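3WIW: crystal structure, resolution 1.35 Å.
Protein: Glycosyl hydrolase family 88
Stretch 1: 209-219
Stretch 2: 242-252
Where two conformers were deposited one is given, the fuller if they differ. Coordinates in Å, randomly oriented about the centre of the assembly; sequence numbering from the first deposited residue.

Stretch 1 209-219: HFRKDYSSYHV
Stretch 2 (242-252) SAWARGQAWGL

Stretch 1 is an irregular segment that folds back on itself. A type I beta turn runs from R211 to Y214, closed by Y214 N to R211 O at 3.0 Å. Two further backbone bonds tie its arms together: R211 N to S215 O at 2.8 Å and Y217 N to H209 O at 2.9 Å. Y214 has positive phi (73/6). From S215 to Y217 the chain is extended, with phi/psi of -67/156, -113/148 and -71/165.

Stretch 2 enters as a loop and becomes helical at A245, with W244 as N-cap. The helix continues beyond L252, with phi near -60° and psi between -34° and -51°. Its first bond joins Q248 N to W244 O at 3.0 Å.

The closest CA atoms set the register: S215 to A243 at 6.0 Å, S216 to Q248 at 6.1 Å and H218 to G247 at 6.4 Å. These pairs do not advance in step, because the helix runs across the S215 to H218 segment rather than along it. The contact buries 379 Å² in total.

Q248 makes the central polar contact. Its chi1 and chi2 are both m (-51°, -46°), and chi3 is -68°. This curl brings the amide to the backbone of S216 (chi1 p), where it acts as both acceptor and donor. S216 N donates to Q248 OE1 at 2.9 Å, and Q248 NE2 donates to S216 O at 3.3 Å, nearly straight at 173°. Q248 NE2 also donates to W244 O at 3.1 Å, which holds the amide against its own helix start.

The R211 guanidinium hydrogen-bonds to a backbone carbonyl of stretch 2. Its CB points toward stretch 2; chi1 to chi3 are m, t, t and chi4 is 87°. R211 NH1 donates to S242 O at 2.9 Å; R211 NH2 adds a weak bond to S242 O at 3.2 Å. The carbonyl lies at the guanidinium edge, where the N-H groups point. R211 NH2 also donates to S215 OG at 2.9 Å, and S215 OG donates to D213 OD1 at 2.6 Å.

H218 (chi1 t, chi2 173°) and W244 (chi1 t, chi2 50°) form the aromatic pair. The H218 ring makes an offset stack on the six-membered ring of W244, with centroids 4.1 Å apart and planes at 27°.

Apolar contact is slight. F210 (chi1 m, chi2 82°) brings F210 CZ to 4.5 Å from G251 CA. An ideal CB on G251 would lie 3.5 Å from F210 CZ, so glycine leaves room for the ring edge.

Three waters add bridges between the stretches. Water 1 donates to Y214 O and Q248 OE1, water 2 links W244 N with S216 O, and water 3 links Q248 O with S216 OG.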

# COMPACT_ATOMS: atom_id res chain seq x y z
N HIS A 209 10.17 -15.57 1.57
CA HIS A 209 9.16 -15.20 0.58
C HIS A 209 9.70 -15.02 -0.84
O HIS A 209 8.93 -14.81 -1.76
CB HIS A 209 8.43 -13.91 0.98
CG HIS A 209 7.08 -14.14 1.59
ND1 HIS A 209 6.89 -14.30 2.94
CD2 HIS A 209 5.85 -14.17 1.02
CE1 HIS A 209 5.59 -14.46 3.17
NE2 HIS A 209 4.94 -14.39 2.03
N PHE A 210 11.01 -15.09 -1.03
CA PHE A 210 11.63 -14.77 -2.31
C PHE A 210 12.26 -15.94 -3.00
O PHE A 210 12.95 -16.73 -2.36
CB PHE A 210 12.62 -13.60 -2.18
CG PHE A 210 11.94 -12.32 -1.84
CD1 PHE A 210 11.58 -12.02 -0.50
CD2 PHE A 210 11.55 -11.45 -2.85
CE1 PHE A 210 10.88 -10.86 -0.20
CE2 PHE A 210 10.85 -10.30 -2.55
CZ PHE A 210 10.51 -10.00 -1.24
N ARG A 211 11.98 -16.04 -4.29
CA ARG A 211 12.60 -17.04 -5.16
C ARG A 211 13.98 -16.55 -5.59
O ARG A 211 14.33 -15.40 -5.35
CB ARG A 211 11.71 -17.28 -6.39
CG ARG A 211 10.30 -17.67 -6.01
CD ARG A 211 9.49 -18.14 -7.23
NE ARG A 211 8.07 -18.32 -6.90
CZ ARG A 211 7.15 -17.35 -6.94
NH1 ARG A 211 5.90 -17.62 -6.61
NH2 ARG A 211 7.47 -16.14 -7.34
N LYS A 212 14.76 -17.41 -6.25
CA LYS A 212 16.11 -17.02 -6.64
C LYS A 212 16.14 -15.83 -7.61
O LYS A 212 17.11 -15.06 -7.61
CB LYS A 212 16.89 -18.21 -7.22
CG LYS A 212 17.19 -19.29 -6.19
CD LYS A 212 18.33 -20.21 -6.61
CE LYS A 212 18.01 -21.02 -7.86
NZ LYS A 212 16.71 -21.73 -7.74
N ASP A 213 15.09 -15.65 -8.40
CA ASP A 213 15.05 -14.51 -9.31
C ASP A 213 14.52 -13.21 -8.69
O ASP A 213 14.34 -12.21 -9.40
CB ASP A 213 14.26 -14.85 -10.58
CG ASP A 213 12.77 -15.10 -10.33
OD1 ASP A 213 12.33 -15.07 -9.16
OD2 ASP A 213 12.03 -15.31 -11.33
N TYR A 214 14.31 -13.24 -7.37
CA TYR A 214 13.78 -12.11 -6.59
C TYR A 214 12.30 -11.84 -6.80
O TYR A 214 11.77 -10.87 -6.25
CB TYR A 214 14.59 -10.82 -6.76
CG TYR A 214 16.02 -10.95 -6.31
CD1 TYR A 214 16.35 -10.87 -4.96
CD2 TYR A 214 17.04 -11.15 -7.24
CE1 TYR A 214 17.69 -10.99 -4.54
CE2 TYR A 214 18.36 -11.29 -6.84
CZ TYR A 214 18.69 -11.19 -5.49
OH TYR A 214 20.01 -11.31 -5.12
N SER A 215 11.61 -12.70 -7.54
CA SER A 215 10.14 -12.71 -7.46
C SER A 215 9.71 -13.20 -6.08
O SER A 215 10.45 -13.92 -5.39
CB SER A 215 9.53 -13.60 -8.55
OG SER A 215 9.87 -14.97 -8.38
N SER A 216 8.51 -12.83 -5.68
CA SER A 216 8.00 -13.27 -4.40
C SER A 216 6.81 -14.22 -4.54
O SER A 216 5.99 -14.07 -5.47
CB SER A 216 7.62 -12.08 -3.49
OG SER A 216 6.74 -11.18 -4.16
N TYR A 217 6.70 -15.15 -3.58
CA TYR A 217 5.47 -15.89 -3.30
C TYR A 217 4.44 -14.97 -2.67
O TYR A 217 4.77 -13.89 -2.13
CB TYR A 217 5.75 -17.01 -2.28
CG TYR A 217 6.62 -18.12 -2.80
CD1 TYR A 217 6.08 -19.14 -3.59
CD2 TYR A 217 7.99 -18.17 -2.52
CE1 TYR A 217 6.86 -20.14 -4.09
CE2 TYR A 217 8.79 -19.18 -3.01
CZ TYR A 217 8.22 -20.17 -3.79
OH TYR A 217 8.97 -21.18 -4.29
N HIS A 218 3.19 -15.41 -2.64
CA HIS A 218 2.20 -14.66 -1.88
C HIS A 218 2.21 -15.10 -0.41
O HIS A 218 2.39 -14.26 0.48
CB HIS A 218 0.80 -14.80 -2.51
CG HIS A 218 -0.17 -13.78 -1.99
ND1 HIS A 218 -1.44 -13.61 -2.51
CD2 HIS A 218 -0.05 -12.88 -0.98
CE1 HIS A 218 -2.05 -12.64 -1.85
NE2 HIS A 218 -1.23 -12.19 -0.92
N VAL A 219 2.02 -16.39 -0.15
CA VAL A 219 1.88 -16.93 1.20
C VAL A 219 3.00 -17.90 1.51
O VAL A 219 3.27 -18.83 0.75
CB VAL A 219 0.56 -17.71 1.34
CG1 VAL A 219 0.32 -18.17 2.78
CG2 VAL A 219 -0.57 -16.84 0.91
N SER A 242 3.89 -18.15 -9.40
CA SER A 242 3.78 -16.91 -10.17
C SER A 242 4.18 -15.64 -9.40
O SER A 242 4.43 -15.66 -8.17
CB SER A 242 2.36 -16.74 -10.72
OG SER A 242 1.46 -16.23 -9.73
N ALA A 243 4.21 -14.54 -10.14
CA ALA A 243 4.59 -13.23 -9.63
C ALA A 243 3.36 -12.31 -9.67
O ALA A 243 3.17 -11.52 -10.60
CB ALA A 243 5.78 -12.65 -10.41
N TRP A 244 2.52 -12.46 -8.66
CA TRP A 244 1.34 -11.62 -8.52
C TRP A 244 1.79 -10.16 -8.46
O TRP A 244 2.66 -9.83 -7.64
CB TRP A 244 0.59 -12.06 -7.24
CG TRP A 244 -0.52 -11.15 -6.82
CD1 TRP A 244 -1.55 -10.68 -7.58
CD2 TRP A 244 -0.72 -10.62 -5.49
NE1 TRP A 244 -2.38 -9.89 -6.80
CE2 TRP A 244 -1.88 -9.84 -5.52
CE3 TRP A 244 -0.03 -10.76 -4.28
CZ2 TRP A 244 -2.37 -9.17 -4.39
CZ3 TRP A 244 -0.49 -10.07 -3.16
CH2 TRP A 244 -1.65 -9.28 -3.23
N ALA A 245 1.27 -9.27 -9.31
CA ALA A 245 1.92 -7.96 -9.48
C ALA A 245 1.85 -7.10 -8.22
O ALA A 245 2.87 -6.50 -7.82
CB ALA A 245 1.35 -7.21 -10.67
N ARG A 246 0.68 -7.00 -7.59
CA ARG A 246 0.59 -6.19 -6.39
C ARG A 246 1.48 -6.76 -5.27
O ARG A 246 2.08 -6.02 -4.52
CB ARG A 246 -0.87 -5.95 -5.95
CG ARG A 246 -0.96 -5.00 -4.76
CD ARG A 246 -2.37 -4.48 -4.54
NE ARG A 246 -3.35 -5.52 -4.20
CZ ARG A 246 -4.26 -6.01 -5.05
NH1 ARG A 246 -4.29 -5.63 -6.33
NH2 ARG A 246 -5.12 -6.94 -4.63
N GLY A 247 1.60 -8.08 -5.22
CA GLY A 247 2.53 -8.69 -4.28
C GLY A 247 3.97 -8.30 -4.54
O GLY A 247 4.72 -8.04 -3.59
N GLN A 248 4.38 -8.27 -5.81
CA GLN A 248 5.74 -7.83 -6.11
C GLN A 248 5.93 -6.39 -5.63
O GLN A 248 6.99 -6.06 -5.07
CB GLN A 248 6.05 -7.91 -7.61
CG GLN A 248 5.73 -9.25 -8.29
CD GLN A 248 6.23 -10.46 -7.49
OE1 GLN A 248 7.43 -10.70 -7.35
NE2 GLN A 248 5.29 -11.25 -6.98
N ALA A 249 4.90 -5.56 -5.85
CA ALA A 249 4.91 -4.16 -5.43
C ALA A 249 5.02 -4.05 -3.90
O ALA A 249 5.82 -3.25 -3.40
CB ALA A 249 3.67 -3.45 -5.91
N TRP A 250 4.24 -4.83 -3.15
CA TRP A 250 4.32 -4.77 -1.68
C TRP A 250 5.73 -5.14 -1.22
O TRP A 250 6.23 -4.57 -0.26
CB TRP A 250 3.37 -5.77 -1.05
CG TRP A 250 1.89 -5.57 -1.19
CD1 TRP A 250 0.98 -6.61 -1.27
CD2 TRP A 250 1.10 -4.36 -1.11
NE1 TRP A 250 -0.30 -6.12 -1.31
CE2 TRP A 250 -0.26 -4.75 -1.19
CE3 TRP A 250 1.41 -2.99 -1.02
CZ2 TRP A 250 -1.33 -3.82 -1.13
CZ3 TRP A 250 0.34 -2.06 -0.97
CH2 TRP A 250 -1.01 -2.49 -1.03
N GLY A 251 6.38 -6.10 -1.88
CA GLY A 251 7.76 -6.46 -1.56
C GLY A 251 8.71 -5.30 -1.79
O GLY A 251 9.51 -4.96 -0.91
N LEU A 252 8.65 -4.70 -2.98
CA LEU A 252 9.51 -3.57 -3.29
C LEU A 252 9.34 -2.46 -2.24
O LEU A 252 10.31 -1.93 -1.68
CB LEU A 252 9.19 -3.02 -4.68
CG LEU A 252 9.97 -1.78 -5.07
CD1 LEU A 252 11.49 -2.03 -5.11
CD2 LEU A 252 9.47 -1.24 -6.42
O HOH W 1 9.60 -9.17 -6.48
O HOH W 2 3.26 -13.77 -6.13
O HOH W 3 8.31 -8.56 -4.20